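Local coordinates for tail protein, 43 kDa (Neisseria meningitidis MC58, PDB 3D37) that is of unknown function but is probably a baseplate hub or tail component of a Mu-like prophage, at residues A266-Q269 with L270-R274; G178-Y181 with S182-P185; S11-G15 with G16-R20. All coordinates share one frame; numbering follows the deposited sequence.

Contact 1: residues A266-Q269 with L270-R274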
loop_
_atom_site.group_PDB
_atom_site.type_symbol
_atom_site.label_atom_id
_atom_site.label_comp_id
_atom_site.label_asym_id
_atom_site.label_seq_id
_atom_site.Cartn_x
_atom_site.Cartn_y
_atom_site.Cartn_z
ATOM N N ALA A 266 4.343 -42.033 27.479
ATOM C CA ALA A 266 5.192 -41.940 26.297
ATOM C C ALA A 266 4.290 -41.821 25.094
ATOM O O ALA A 266 4.537 -41.022 24.216
ATOM C CB ALA A 266 6.076 -43.180 26.148
ATOM N N LYS A 267 3.243 -42.638 25.085
ATOM C CA LYS A 267 2.276 -42.666 23.999
ATOM C C LYS A 267 1.495 -41.362 23.900
ATOM O O LYS A 267 1.187 -40.908 22.795
ATOM C CB LYS A 267 1.341 -43.874 24.121
ATOM C CG LYS A 267 1.946 -45.117 23.492
ATOM C CD LYS A 267 1.102 -46.385 23.687
ATOM C CE LYS A 267 1.702 -47.519 22.870
ATOM N NZ LYS A 267 0.840 -48.752 22.839
ATOM N N LYS A 268 1.217 -40.738 25.035
ATOM C CA LYS A 268 0.592 -39.435 24.982
ATOM C C LYS A 268 1.554 -38.437 24.368
ATOM O O LYS A 268 1.128 -37.662 23.517
ATOM C CB LYS A 268 0.069 -38.913 26.334
ATOM C CG LYS A 268 -0.826 -37.627 26.102
ATOM C CD LYS A 268 -1.001 -36.771 27.355
ATOM C CE LYS A 268 -2.138 -35.723 27.164
ATOM N NZ LYS A 268 -2.098 -34.976 25.892
ATOM N N GLN A 269 2.831 -38.453 24.770
ATOM C CA GLN A 269 3.827 -37.597 24.088
ATOM C C GLN A 269 3.921 -37.839 22.562
ATOM O O GLN A 269 4.074 -36.895 21.786
ATOM C CB GLN A 269 5.220 -37.746 24.699
ATOM C CG GLN A 269 6.261 -36.820 24.041
ATOM C CD GLN A 269 5.931 -35.346 24.292
ATOM O OE1 GLN A 269 5.411 -34.625 23.400
ATOM N NE2 GLN A 269 6.207 -34.891 25.527
ATOM N N LEU A 270 3.867 -39.101 22.142
ATOM C CA LEU A 270 3.945 -39.406 20.719
ATOM C C LEU A 270 2.734 -38.841 20.023
ATOM O O LEU A 270 2.853 -38.410 18.911
ATOM C CB LEU A 270 4.058 -40.920 20.415
ATOM C CG LEU A 270 5.385 -41.611 20.759
ATOM C CD1 LEU A 270 5.259 -43.168 20.794
ATOM C CD2 LEU A 270 6.502 -41.200 19.845
ATOM N N ALA A 271 1.573 -38.817 20.689
ATOM C CA ALA A 271 0.333 -38.336 20.054
ATOM C C ALA A 271 0.353 -36.820 19.973
ATOM O O ALA A 271 -0.095 -36.218 18.985
ATOM C CB ALA A 271 -0.893 -38.844 20.803
ATOM N N ASP A 272 0.917 -36.194 20.993
ATOM C CA ASP A 272 1.073 -34.756 20.979
ATOM C C ASP A 272 1.979 -34.326 19.835
ATOM O O ASP A 272 1.684 -33.377 19.125
ATOM C CB ASP A 272 1.634 -34.259 22.309
ATOM C CG ASP A 272 0.600 -34.299 23.448
ATOM O OD1 ASP A 272 -0.623 -34.496 23.179
ATOM O OD2 ASP A 272 1.032 -34.146 24.616
ATOM N N TRP A 273 3.089 -35.032 19.649
ATOM C CA TRP A 273 3.993 -34.726 18.556
ATOM C C TRP A 273 3.312 -34.936 17.193
ATOM O O TRP A 273 3.485 -34.150 16.243
ATOM C CB TRP A 273 5.249 -35.571 18.656
ATOM C CG TRP A 273 6.175 -35.123 19.716
ATOM C CD1 TRP A 273 6.271 -33.864 20.231
ATOM C CD2 TRP A 273 7.179 -35.910 20.376
ATOM N NE1 TRP A 273 7.262 -33.817 21.188
ATOM C CE2 TRP A 273 7.835 -35.057 21.300
ATOM C CE3 TRP A 273 7.575 -37.251 20.291
ATOM C CZ2 TRP A 273 8.874 -35.495 22.129
ATOM C CZ3 TRP A 273 8.614 -37.695 21.116
ATOM C CH2 TRP A 273 9.249 -36.813 22.032
ATOM N N ARG A 274 2.524 -36.008 17.110
ATOM C CA ARG A 274 1.870 -36.345 15.852
ATOM C C ARG A 274 0.865 -35.243 15.474
ATOM O O ARG A 274 0.715 -34.909 14.349
ATOM C CB ARG A 274 1.191 -37.710 16.005
ATOM C CG ARG A 274 0.236 -38.084 14.883
ATOM C CD ARG A 274 -0.317 -39.527 15.088
ATOM N NE ARG A 274 -0.960 -39.959 13.852
ATOM C CZ ARG A 274 -1.340 -41.212 13.581
ATOM N NH1 ARG A 274 -1.165 -42.199 14.451
ATOM N NH2 ARG A 274 -1.908 -41.471 12.407
#
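Gln269 lies over one face of the indole of Trp273, one helical turn further on. The two side chains cross at a slant, and the amide plane is turned 27° from the ring plane. CG does the packing. It sits 3.5 Å from the centroid of the six-membered ring of Trp273, almost on the ring normal, which makes a CH-pi contact. The chain of Gln269 leaves with CG anti to the backbone N (chi1 -178°) and then bends at chi2 (65°). That bend lays the amide along the indole. OE1 of Gln269 ends 3.0 Å from NE1 of Trp273, but it stands above the ring plane. The N-H points along that plane, so this close pair is not a hydrogen bond. The indole also meets Phe213 edge-to-face and touches Val251.

Lys268 and Asp272 form the second i to i+4 pair. The lysine chain is extended until it turns at chi4. NZ then faces the carboxylate, 3.1 Å from Asp272 OD1 and 3.5 Å from Asp272 OD2. Both bonds are weak, but together they make a salt bridge.

Main-chain bonds of the same spacing run beneath, such as Trp273 N to Gln269 O at 3.0 Å. Leu270 looks another way, onto Trp236 and Phe218 of the neighbouring strands.

The chemistry differs between the two side-chain pairs. Lys268 and Asp272 probably offset each other's charge at the surface, whereas Gln269 and Trp273 are held by packing over a ring face.

Contact 2: residues G178-Y181 with S182-P185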
loop_
_atom_site.group_PDB
_atom_site.type_symbol
_atom_site.label_atom_id
_atom_site.label_comp_id
_atom_site.label_asym_id
_atom_site.label_seq_id
_atom_site.Cartn_x
_atom_site.Cartn_y
_atom_site.Cartn_z
ATOM N N GLY A 178 -11.585 -34.762 27.672
ATOM C CA GLY A 178 -10.979 -35.087 26.394
ATOM C C GLY A 178 -12.003 -35.132 25.310
ATOM O O GLY A 178 -13.185 -34.823 25.530
ATOM N N ALA A 179 -11.546 -35.516 24.127
ATOM C CA ALA A 179 -12.408 -35.546 22.966
ATOM C C ALA A 179 -13.377 -36.742 22.974
ATOM O O ALA A 179 -13.013 -37.870 23.340
ATOM C CB ALA A 179 -11.558 -35.581 21.682
ATOM N N ASP A 180 -14.583 -36.492 22.472
ATOM C CA ASP A 180 -15.497 -37.560 22.172
ATOM C C ASP A 180 -15.656 -37.797 20.676
ATOM O O ASP A 180 -16.338 -37.025 19.994
ATOM C CB ASP A 180 -16.851 -37.253 22.762
ATOM C CG ASP A 180 -17.802 -38.425 22.664
ATOM O OD1 ASP A 180 -17.343 -39.572 22.428
ATOM O OD2 ASP A 180 -19.021 -38.187 22.840
ATOM N N TYR A 181 -15.040 -38.868 20.186
ATOM C CA TYR A 181 -15.071 -39.229 18.792
ATOM C C TYR A 181 -16.287 -40.082 18.378
ATOM O O TYR A 181 -16.370 -40.527 17.231
ATOM C CB TYR A 181 -13.751 -39.951 18.441
ATOM C CG TYR A 181 -12.551 -39.088 18.714
ATOM C CD1 TYR A 181 -12.297 -37.981 17.918
ATOM C CD2 TYR A 181 -11.685 -39.358 19.783
ATOM C CE1 TYR A 181 -11.226 -37.127 18.183
ATOM C CE2 TYR A 181 -10.576 -38.537 20.042
ATOM C CZ TYR A 181 -10.362 -37.403 19.226
ATOM O OH TYR A 181 -9.309 -36.549 19.448
ATOM N N SER A 182 -17.200 -40.337 19.317
ATOM C CA SER A 182 -18.474 -40.997 19.036
ATOM C C SER A 182 -19.469 -39.991 18.465
ATOM O O SER A 182 -20.288 -40.345 17.629
ATOM C CB SER A 182 -19.028 -41.700 20.308
ATOM O OG SER A 182 -19.525 -40.787 21.288
ATOM N N SER A 183 -19.357 -38.725 18.868
ATOM C CA SER A 183 -20.216 -37.655 18.356
ATOM C C SER A 183 -20.104 -37.505 16.828
ATOM O O SER A 183 -19.007 -37.273 16.314
ATOM C CB SER A 183 -19.858 -36.326 19.032
ATOM O OG SER A 183 -20.017 -36.435 20.447
ATOM N N PRO A 184 -21.239 -37.650 16.099
ATOM C CA PRO A 184 -21.228 -37.520 14.641
ATOM C C PRO A 184 -20.757 -36.140 14.184
ATOM O O PRO A 184 -21.009 -35.150 14.872
ATOM C CB PRO A 184 -22.703 -37.744 14.250
ATOM C CG PRO A 184 -23.301 -38.516 15.397
ATOM C CD PRO A 184 -22.587 -37.999 16.611
ATOM N N PRO A 185 -20.068 -36.069 13.038
ATOM C CA PRO A 185 -19.603 -34.742 12.595
ATOM C C PRO A 185 -20.777 -33.774 12.506
ATOM O O PRO A 185 -21.860 -34.193 12.157
ATOM C CB PRO A 185 -19.006 -35.021 11.215
ATOM C CG PRO A 185 -18.680 -36.498 11.228
ATOM C CD PRO A 185 -19.693 -37.144 12.097
#
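Ser182 grips the carboxylate of Asp180 twice. Its OG donates to Asp180 OD1 at 2.7 Å. It meets that oxygen on the syn side, 25° out of the carboxylate plane. Its backbone N donates to the same Asp180 OD1 at 3.2 Å, with a fairly straight N-H angle of 160°. This second donor stands well above the carboxylate plane. Both donors come from the same face of that plane. OG of Ser182 lies between the backbone N and the carbonyl carbon (chi1 72°), which turns it back to the same oxygen as its own N-H. Tyr181, between Asp180 and Ser182, meets Phe315 edge-to-face, and its OH is hydrogen-bonded to the carbonyl oxygen of Trp341.

Ser183 follows and takes the other carboxylate oxygen. Its OG reaches Asp180 OD2 at 3.1 Å in a weak hydrogen bond. Its carbonyl oxygen accepts from Arg300 on strand 300-305.

Further on, the ring of Pro185 packs on Arg300 and Val313.

The aspartate closes a local turn through its side chain, accepting the N-H two residues on as in an Asx turn. Three donors, one of them weak, from two successive serines share one carboxylate. They would be expected to stabilise its negative charge, probably favouring the ionised form.

Contact 3: residues S11-G15 with G16-R20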
loop_
_atom_site.group_PDB
_atom_site.type_symbol
_atom_site.label_atom_id
_atom_site.label_comp_id
_atom_site.label_asym_id
_atom_site.label_seq_id
_atom_site.Cartn_x
_atom_site.Cartn_y
_atom_site.Cartn_z
ATOM N N SER A 11 -22.228 -9.068 21.202
ATOM C CA SER A 11 -21.987 -8.089 22.259
ATOM C C SER A 11 -20.993 -8.529 23.332
ATOM O O SER A 11 -20.742 -9.717 23.534
ATOM C CB SER A 11 -23.281 -7.696 22.957
ATOM O OG SER A 11 -23.811 -8.827 23.560
ATOM N N VAL A 12 -20.455 -7.532 24.033
ATOM C CA VAL A 12 -19.682 -7.722 25.243
ATOM C C VAL A 12 -20.622 -7.247 26.311
ATOM O O VAL A 12 -20.923 -6.069 26.369
ATOM C CB VAL A 12 -18.367 -6.911 25.210
ATOM C CG1 VAL A 12 -17.589 -7.022 26.543
ATOM C CG2 VAL A 12 -17.520 -7.362 24.050
ATOM N N ARG A 13 -21.143 -8.179 27.105
ATOM C CA ARG A 13 -22.070 -7.860 28.156
ATOM C C ARG A 13 -21.292 -7.578 29.443
ATOM O O ARG A 13 -20.550 -8.430 29.908
ATOM C CB ARG A 13 -23.007 -9.056 28.371
ATOM C CG ARG A 13 -24.267 -8.720 29.044
ATOM C CD ARG A 13 -25.099 -9.986 29.264
ATOM N NE ARG A 13 -25.816 -10.352 28.040
ATOM C CZ ARG A 13 -26.344 -11.553 27.807
ATOM N NH1 ARG A 13 -26.151 -12.542 28.625
ATOM N NH2 ARG A 13 -27.048 -11.770 26.712
ATOM N N VAL A 14 -21.424 -6.365 29.980
ATOM C CA VAL A 14 -20.771 -5.979 31.227
ATOM C C VAL A 14 -21.795 -5.235 32.083
ATOM O O VAL A 14 -22.351 -4.195 31.628
ATOM C CB VAL A 14 -19.611 -4.966 30.997
ATOM C CG1 VAL A 14 -19.087 -4.472 32.361
ATOM C CG2 VAL A 14 -18.509 -5.530 30.135
ATOM N N GLY A 15 -22.035 -5.721 33.300
ATOM C CA GLY A 15 -23.000 -5.078 34.194
ATOM C C GLY A 15 -24.336 -4.933 33.485
ATOM O O GLY A 15 -24.822 -3.814 33.261
ATOM N N GLY A 16 -24.873 -6.091 33.065
ATOM C CA GLY A 16 -26.183 -6.200 32.408
ATOM C C GLY A 16 -26.288 -5.451 31.099
ATOM O O GLY A 16 -27.267 -5.604 30.362
ATOM N N LYS A 17 -25.271 -4.662 30.797
ATOM C CA LYS A 17 -25.289 -3.725 29.714
ATOM C C LYS A 17 -24.607 -4.371 28.514
ATOM O O LYS A 17 -23.551 -4.968 28.654
ATOM C CB LYS A 17 -24.538 -2.465 30.169
ATOM C CG LYS A 17 -24.631 -1.256 29.263
ATOM C CD LYS A 17 -24.088 -0.023 29.988
ATOM C CE LYS A 17 -25.056 0.519 31.094
ATOM N NZ LYS A 17 -25.757 1.811 30.718
ATOM N N GLU A 18 -25.241 -4.261 27.353
ATOM C CA GLU A 18 -24.758 -4.846 26.115
ATOM C C GLU A 18 -23.982 -3.799 25.378
ATOM O O GLU A 18 -24.497 -2.710 25.145
ATOM C CB GLU A 18 -25.918 -5.253 25.196
ATOM C CG GLU A 18 -26.942 -6.141 25.836
ATOM C CD GLU A 18 -26.421 -7.523 26.162
ATOM O OE1 GLU A 18 -25.388 -7.953 25.597
ATOM O OE2 GLU A 18 -27.064 -8.185 27.003
ATOM N N HIS A 19 -22.759 -4.114 24.998
ATOM C CA HIS A 19 -22.005 -3.282 24.075
ATOM C C HIS A 19 -21.885 -4.009 22.753
ATOM O O HIS A 19 -21.304 -5.109 22.653
ATOM C CB HIS A 19 -20.642 -2.943 24.658
ATOM C CG HIS A 19 -20.741 -2.213 25.956
ATOM N ND1 HIS A 19 -20.964 -2.859 27.152
ATOM C CD2 HIS A 19 -20.733 -0.888 26.241
ATOM C CE1 HIS A 19 -21.038 -1.970 28.125
ATOM N NE2 HIS A 19 -20.908 -0.767 27.596
ATOM N N ARG A 20 -22.394 -3.332 21.736
ATOM C CA ARG A 20 -22.736 -3.895 20.459
ATOM C C ARG A 20 -22.045 -3.037 19.377
ATOM O O ARG A 20 -21.304 -2.121 19.687
ATOM C CB ARG A 20 -24.255 -3.782 20.343
ATOM C CG ARG A 20 -24.903 -4.838 19.526
ATOM C CD ARG A 20 -25.653 -5.852 20.385
ATOM N NE ARG A 20 -26.727 -5.235 21.176
ATOM C CZ ARG A 20 -27.577 -5.923 21.948
ATOM N NH1 ARG A 20 -28.500 -5.264 22.651
ATOM N NH2 ARG A 20 -27.504 -7.260 22.029
#
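Glu18 is brought to Ser11 and Arg13 by two bends. Its CG lies anti to the carbonyl carbon (chi1 -53°), and chi2 (-68°) turns the carboxylate toward the partner strand. Arg13 starts out extended and turns at chi3 (-81°), which presents NE to the acid. The two side chains lie side by side and point the same way, with the guanidinium and carboxylate planes perpendicular.

NE of Arg13 donates to Glu18 OE2 at 2.7 Å in a salt bridge. It uses the syn lone pair of that oxygen. The other carboxylate oxygen is taken by Ser11, whose OG donates to Glu18 OE1 at 2.7 Å, nearly along the C-O bond. Each oxygen therefore has its own donor, and the carboxylate is fixed from both ends. CB of Glu18 sits over the centre of one face of the Arg20 guanidinium, 3.6 Å above its plane.

Val12, Val14, Lys17 and His19 point to the other face. Val12 and His19 form a hydrogen-bonded pair: Val12 N to His19 O is 2.9 Å, and His19 N to Val12 O is 3.0 Å. The same Val12 O lies at the edge of the imidazole, in its plane, and receives a weak bond from His19 ND1 at 3.3 Å. On this face Val12 and Val14 pack on Cys59 of strand 58-63.

Gly15 and Gly16 both have positive phi. They occupy the corners of a type I' turn from Val14 to Lys17. This is a classic two-residue beta hairpin, here within the GpP-like N-terminal region.

In the fold
From the N terminus, contact 3 comes first. It closes the tight hairpin of strands 10-14 and 17-19, beside strand 58-63. Contact 2 follows in the loop from strand 174-177 to strand 187-191. It shapes the chain where it leaves a small three-stranded sheet and passes strands 300-305 and 310-324. Contact 1 is last, within helix 259-276, where it packs against the sheet of strands 215-220, 234-239 and 249-252. All three are local and in series, so none nests or crosses. Contacts 1 and 2 are nearest, with centres 19 Å apart. Contacts 1 and 3 lie on opposite sides of the chain's centre, 42 Å apart between centres.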